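Local coordinates for PaaX domain-containing protein, C-domain protein (Mycobacterium tuberculosis, PDB 3KFW) that is of uncharacterised function but belongs to the PaaX family, and so probably acts as a transcriptional regulator, at residues A[88-93]-A[122-127]. Sequence-based numbering, arbitrary orientation.
Sequences WHMLIV and VWMRPD
L91 and W123 form the straightest rungs of an antiparallel strand pair: L91 N donates to W123 O at 2.9 Å, and W123 N returns a bond to L91 O. Both are nearly linear, the first with an N-H...O angle of 172°. The next hydrogen-bonded pair is less regular. R125 N donates to H89 O at 3.1 Å, whereas the reverse bond, H89 N to R125 O, is bent to 130° and weak. W88 loses the most surface to the other strand, 99 Å². P126 covers one face of its indole, P126 CG standing 4.2 Å from the centroid of the six-membered ring of W88 in a CH-pi contact. M124 crosses W88 at about a right angle, its bent tip bringing M124 CE to 3.7 Å from W88 CB, while M124 CG lies alongside M90 CG, also at 3.7 Å. L154 of helix 151-158 touches both W88 and M124. Toward the other strand end the contact thins: I92 CD1 and V122 CG1 approach only to 4.1 Å, and V93 CG1 meets the edge of the W123 ring. At the partly exposed corner, D127 CB sits over the H89 ring, 3.5 Å from its centroid. M90, V122 and M124 face a second subunit, M90 and V122 meeting their own counterparts, while L91 and W123 pack on helix 100-112. Sheet order 116-119, 122-126, 88-93, 141-147, with helix 100-112 connecting 88-93 to 116-119, is that of a ferredoxin-like sheet, consistent with the Cas2-like central domain of PaaX proteins, here paired through its sheet.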
ATOM      1  N   TRP A  88      21.181  -7.196  -3.714  1.00 29.09           N
ATOM      2  CA  TRP A  88      20.078  -6.706  -4.486  1.00 29.05           C
ATOM      3  C   TRP A  88      19.989  -5.177  -4.384  1.00 29.35           C
ATOM      4  O   TRP A  88      20.179  -4.597  -3.311  1.00 29.77           O
ATOM      5  CB  TRP A  88      18.769  -7.311  -3.928  1.00 28.66           C
ATOM      6  CG  TRP A  88      18.693  -8.796  -4.115  1.00 26.57           C
ATOM      7  CD1 TRP A  88      19.405  -9.759  -3.422  1.00 21.39           C
ATOM      8  CD2 TRP A  88      17.874  -9.501  -5.047  1.00 23.03           C
ATOM      9  NE1 TRP A  88      19.064 -11.001  -3.861  1.00 18.09           N
ATOM     10  CE2 TRP A  88      18.131 -10.891  -4.854  1.00 22.05           C
ATOM     11  CE3 TRP A  88      16.926  -9.109  -5.986  1.00 21.15           C
ATOM     12  CZ2 TRP A  88      17.500 -11.891  -5.612  1.00 21.09           C
ATOM     13  CZ3 TRP A  88      16.268 -10.086  -6.718  1.00 24.59           C
ATOM     14  CH2 TRP A  88      16.587 -11.486  -6.544  1.00 22.48           C
ATOM     15  N   HIS A  89      19.692  -4.525  -5.498  1.00 28.81           N
ATOM     16  CA  HIS A  89      19.254  -3.143  -5.463  1.00 28.64           C
ATOM     17  C   HIS A  89      17.821  -3.104  -4.998  1.00 28.40           C
ATOM     18  O   HIS A  89      17.012  -3.911  -5.447  1.00 28.50           O
ATOM     19  CB  HIS A  89      19.379  -2.490  -6.846  1.00 27.79           C
ATOM     20  CG  HIS A  89      20.792  -2.134  -7.205  1.00 30.65           C
ATOM     21  ND1 HIS A  89      21.243  -2.058  -8.514  1.00 29.38           N
ATOM     22  CD2 HIS A  89      21.860  -1.851  -6.415  1.00 28.36           C
ATOM     23  CE1 HIS A  89      22.513  -1.711  -8.507  1.00 29.13           C
ATOM     24  NE2 HIS A  89      22.909  -1.578  -7.251  1.00 29.97           N
HETATM   25  N   MSE A  90      17.495  -2.155  -4.126  1.00 28.46           N
HETATM   26  CA  MSE A  90      16.134  -2.026  -3.615  1.00 28.25           C
HETATM   27  C   MSE A  90      15.627  -0.608  -3.662  1.00 27.60           C
HETATM   28  O   MSE A  90      16.223   0.324  -3.144  1.00 28.58           O
HETATM   29  CB  MSE A  90      16.061  -2.522  -2.193  1.00 28.65           C
HETATM   30  CG  MSE A  90      14.676  -2.999  -1.812  1.00 34.10           C
HETATM   31 SE   MSE A  90      14.741  -3.908  -0.076  1.00 44.94          SE
HETATM   32  CE  MSE A  90      14.027  -2.316   0.758  1.00 40.05           C
ATOM     33  N   LEU A  91      14.494  -0.435  -4.288  1.00 26.69           N
ATOM     34  CA  LEU A  91      13.940   0.861  -4.371  1.00 25.54           C
ATOM     35  C   LEU A  91      12.554   0.827  -3.714  1.00 25.39           C
ATOM     36  O   LEU A  91      11.695   0.111  -4.155  1.00 25.09           O
ATOM     37  CB  LEU A  91      13.878   1.301  -5.837  1.00 25.01           C
ATOM     38  CG  LEU A  91      15.188   1.465  -6.619  1.00 23.97           C
ATOM     39  CD1 LEU A  91      14.844   1.711  -8.135  1.00 23.96           C
ATOM     40  CD2 LEU A  91      16.031   2.584  -6.086  1.00 19.97           C
ATOM     41  N   ILE A  92      12.398   1.609  -2.643  1.00 25.15           N
ATOM     42  CA  ILE A  92      11.194   1.764  -1.847  1.00 24.44           C
ATOM     43  C   ILE A  92      10.526   3.080  -2.241  1.00 24.16           C
ATOM     44  O   ILE A  92      11.124   4.132  -2.083  1.00 23.11           O
ATOM     45  CB  ILE A  92      11.572   1.888  -0.319  1.00 24.77           C
ATOM     46  CG1 ILE A  92      12.451   0.743   0.141  1.00 22.75           C
ATOM     47  CG2 ILE A  92      10.305   1.965   0.588  1.00 24.71           C
ATOM     48  CD1 ILE A  92      11.835  -0.553  -0.149  1.00 21.19           C
ATOM     49  N   VAL A  93       9.296   3.049  -2.726  1.00 24.42           N
ATOM     50  CA  VAL A  93       8.687   4.322  -3.067  1.00 26.07           C
ATOM     51  C   VAL A  93       8.134   5.000  -1.819  1.00 27.12           C
ATOM     52  O   VAL A  93       7.412   4.373  -1.046  1.00 28.32           O
ATOM     53  CB  VAL A  93       7.734   4.274  -4.324  1.00 26.23           C
ATOM     54  CG1 VAL A  93       7.638   2.876  -4.928  1.00 24.23           C
ATOM     55  CG2 VAL A  93       6.361   4.940  -4.056  1.00 25.84           C
ATOM     56  N   VAL A 122       7.670  -1.738  -3.313  1.00 28.16           N
ATOM     57  CA  VAL A 122       8.950  -2.356  -3.102  1.00 27.79           C
ATOM     58  C   VAL A 122       9.428  -3.031  -4.407  1.00 28.25           C
ATOM     59  O   VAL A 122       8.901  -4.082  -4.811  1.00 29.43           O
ATOM     60  CB  VAL A 122       8.854  -3.472  -2.017  1.00 28.23           C
ATOM     61  CG1 VAL A 122      10.208  -3.946  -1.666  1.00 26.09           C
ATOM     62  CG2 VAL A 122       8.148  -2.978  -0.756  1.00 27.95           C
ATOM     63  N   TRP A 123      10.439  -2.452  -5.047  1.00 27.41           N
ATOM     64  CA  TRP A 123      10.965  -2.965  -6.274  1.00 26.64           C
ATOM     65  C   TRP A 123      12.396  -3.405  -6.018  1.00 27.11           C
ATOM     66  O   TRP A 123      13.095  -2.758  -5.238  1.00 28.18           O
ATOM     67  CB  TRP A 123      10.918  -1.889  -7.343  1.00 26.49           C
ATOM     68  CG  TRP A 123       9.564  -1.425  -7.721  1.00 25.98           C
ATOM     69  CD1 TRP A 123       8.804  -0.471  -7.071  1.00 28.30           C
ATOM     70  CD2 TRP A 123       8.805  -1.821  -8.859  1.00 25.07           C
ATOM     71  NE1 TRP A 123       7.634  -0.255  -7.740  1.00 25.45           N
ATOM     72  CE2 TRP A 123       7.591  -1.069  -8.834  1.00 25.29           C
ATOM     73  CE3 TRP A 123       9.018  -2.738  -9.898  1.00 24.47           C
ATOM     74  CZ2 TRP A 123       6.576  -1.240  -9.779  1.00 26.04           C
ATOM     75  CZ3 TRP A 123       8.023  -2.899 -10.858  1.00 24.84           C
ATOM     76  CH2 TRP A 123       6.811  -2.163 -10.788  1.00 28.20           C
HETATM   77  N   MSE A 124      12.828  -4.513  -6.630  1.00 26.63           N
HETATM   78  CA  MSE A 124      14.180  -5.059  -6.375  1.00 26.97           C
HETATM   79  C   MSE A 124      14.719  -5.678  -7.597  1.00 26.46           C
HETATM   80  O   MSE A 124      13.972  -6.001  -8.503  1.00 27.07           O
HETATM   81  CB  MSE A 124      14.185  -6.201  -5.366  1.00 26.63           C
HETATM   82  CG  MSE A 124      13.763  -5.824  -4.042  1.00 30.91           C
HETATM   83 SE   MSE A 124      13.464  -7.376  -2.901  1.00 37.24          SE
HETATM   84  CE  MSE A 124      15.337  -7.776  -2.501  1.00 30.99           C
ATOM     85  N   ARG A 125      16.024  -5.880  -7.599  1.00 27.05           N
ATOM     86  CA  ARG A 125      16.685  -6.684  -8.620  1.00 28.01           C
ATOM     87  C   ARG A 125      18.098  -6.943  -8.138  1.00 28.18           C
ATOM     88  O   ARG A 125      18.560  -6.265  -7.234  1.00 28.74           O
ATOM     89  CB  ARG A 125      16.673  -5.998 -10.006  1.00 27.01           C
ATOM     90  CG  ARG A 125      17.575  -4.787 -10.105  1.00 28.82           C
ATOM     91  CD  ARG A 125      18.460  -4.867 -11.334  1.00 30.75           C
ATOM     92  NE  ARG A 125      17.788  -5.653 -12.362  1.00 32.91           N
ATOM     93  CZ  ARG A 125      18.225  -6.813 -12.827  1.00 27.85           C
ATOM     94  NH1 ARG A 125      19.337  -7.324 -12.370  1.00 22.81           N
ATOM     95  NH2 ARG A 125      17.523  -7.450 -13.743  1.00 27.44           N
ATOM     96  N   PRO A 126      18.781  -7.962  -8.699  1.00 28.93           N
ATOM     97  CA  PRO A 126      20.185  -8.170  -8.299  1.00 28.95           C
ATOM     98  C   PRO A 126      21.047  -6.975  -8.708  1.00 29.79           C
ATOM     99  O   PRO A 126      20.704  -6.300  -9.656  1.00 30.90           O
ATOM    100  CB  PRO A 126      20.583  -9.420  -9.071  1.00 28.26           C
ATOM    101  CG  PRO A 126      19.301 -10.106  -9.407  1.00 28.47           C
ATOM    102  CD  PRO A 126      18.262  -9.063  -9.542  1.00 28.74           C
ATOM    103  N   ASP A 127      22.158  -6.696  -8.034  1.00 30.23           N
ATOM    104  CA  ASP A 127      22.908  -5.507  -8.405  1.00 30.83           C
ATOM    105  C   ASP A 127      23.910  -5.749  -9.537  1.00 31.03           C
ATOM    106  O   ASP A 127      24.861  -4.977  -9.679  1.00 31.04           O
ATOM    107  CB  ASP A 127      23.579  -4.867  -7.189  1.00 31.05           C
ATOM    108  CG  ASP A 127      24.752  -5.654  -6.691  1.00 33.18           C
ATOM    109  OD1 ASP A 127      24.913  -6.794  -7.155  1.00 37.22           O
ATOM    110  OD2 ASP A 127      25.532  -5.145  -5.844  1.00 35.95           O
TER